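Local structure of sugar ABC transporter substrate-binding protein, BlMnBP1 (Bifidobacterium animalis subsp. lactis ATCC 27673, 6I5R) at residues P215-M218 against N219-P223. The protein binds mannobiose and probably delivers manno-oligosaccharides from beta-mannan to an ABC transporter for uptake into the cell. Sequence-based numbering, arbitrary orientation.
Sequences PKFM and NQVLP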
# COMPACT_ATOMS: atom_id res chain seq x y z
N PRO A 215 3.42 16.86 -2.52
CA PRO A 215 4.27 15.67 -2.66
C PRO A 215 5.40 15.61 -1.65
O PRO A 215 5.99 14.54 -1.46
CB PRO A 215 4.81 15.79 -4.09
CG PRO A 215 3.79 16.63 -4.80
CD PRO A 215 3.37 17.64 -3.77
N LYS A 216 5.75 16.72 -1.05
CA LYS A 216 6.79 16.76 -0.03
C LYS A 216 6.26 16.49 1.37
O LYS A 216 7.04 16.48 2.33
CB LYS A 216 7.49 18.12 -0.03
CG LYS A 216 8.26 18.44 -1.29
CD LYS A 216 9.05 19.74 -1.23
CE LYS A 216 9.84 19.93 -2.52
NZ LYS A 216 10.65 21.20 -2.44
N PHE A 217 4.95 16.29 1.54
CA PHE A 217 4.41 16.21 2.89
C PHE A 217 4.95 15.01 3.65
O PHE A 217 5.37 15.12 4.80
CB PHE A 217 2.89 16.13 2.87
CG PHE A 217 2.29 16.28 4.24
CD1 PHE A 217 2.09 17.55 4.77
CD2 PHE A 217 2.01 15.18 5.02
CE1 PHE A 217 1.58 17.70 6.04
CE2 PHE A 217 1.50 15.34 6.31
CZ PHE A 217 1.29 16.60 6.81
N MET A 218 4.94 13.84 3.00
CA MET A 218 5.28 12.60 3.70
C MET A 218 6.72 12.62 4.21
O MET A 218 6.98 12.30 5.37
CB MET A 218 5.09 11.40 2.78
CG MET A 218 5.48 10.11 3.45
SD MET A 218 4.23 9.65 4.68
CE MET A 218 3.07 8.81 3.62
N ASN A 219 7.68 12.89 3.32
CA ASN A 219 9.09 12.73 3.67
C ASN A 219 9.74 14.01 4.18
O ASN A 219 10.81 13.94 4.78
CB ASN A 219 9.87 12.19 2.47
CG ASN A 219 9.48 10.76 2.13
OD1 ASN A 219 9.31 9.96 3.04
ND2 ASN A 219 9.33 10.45 0.84
N GLN A 220 9.13 15.17 3.96
CA GLN A 220 9.73 16.41 4.43
C GLN A 220 8.90 17.08 5.52
O GLN A 220 9.41 17.35 6.61
CB GLN A 220 9.94 17.39 3.26
CG GLN A 220 10.98 16.92 2.27
CD GLN A 220 11.31 17.95 1.19
OE1 GLN A 220 11.18 19.16 1.39
NE2 GLN A 220 11.75 17.47 0.05
N VAL A 221 7.62 17.36 5.27
CA VAL A 221 6.84 18.17 6.20
C VAL A 221 6.51 17.37 7.46
O VAL A 221 6.73 17.83 8.59
CB VAL A 221 5.55 18.68 5.53
CG1 VAL A 221 4.69 19.46 6.54
CG2 VAL A 221 5.88 19.52 4.30
N LEU A 222 5.92 16.20 7.28
CA LEU A 222 5.46 15.39 8.41
C LEU A 222 6.52 15.18 9.48
O LEU A 222 6.24 15.47 10.65
CB LEU A 222 4.95 14.04 7.88
CG LEU A 222 4.43 12.99 8.87
CD1 LEU A 222 3.23 13.48 9.60
CD2 LEU A 222 4.08 11.69 8.12
N PRO A 223 7.74 14.72 9.17
CA PRO A 223 8.73 14.47 10.22
C PRO A 223 9.42 15.73 10.73
O PRO A 223 10.20 15.62 11.68
CB PRO A 223 9.73 13.52 9.55
CG PRO A 223 9.67 13.90 8.10
CD PRO A 223 8.20 14.21 7.86
O HOH W 1 7.38 13.25 0.41
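Phe217 is met obliquely by Val221 and Leu222, four and five residues further along the chain. Phe217 CE1 lies 3.6 Å from Val221 CG1, the two side chains crossing at about a right angle, while Phe217 CE2 comes to 4.0 Å from Leu222 CB. Phe217 chi1 of -170° swings CG to the far side from the backbone N, and the end of the ring comes nearer to these two residues. Met218 and Leu222 run side by side in the same direction, Met218 SD to Leu222 CD2 4.0 Å, and both also touch Leu392 of helix 391-399. The backbone beneath is wound wider than an alpha-helix: Leu222 N donates to Phe217 O at 2.8 Å, almost straight at 172°, and Val221 N likewise reaches back five residues to Lys216 O. Lys216 O also accepts a bond from Gln220 N, which comes from the opposite face of the carbonyl plane. Pro223, which has no N-H to give, sets CD 3.4 Å from the buried Met218 O, which has no hydrogen-bond partner. Further out, the Lys216 chain passes the Gln220 amide, Lys216 CD to Gln220 OE1 3.4 Å; the amide itself is held by Lys385 and the carbonyl of Pro383. A water bridges Pro215 O and Asn219 N. Such i+5 bonds define a pi-type turn, here opening the short helix 217-224, kinked at its proline, within a solute-binding protein of the periplasmic-binding-protein clan.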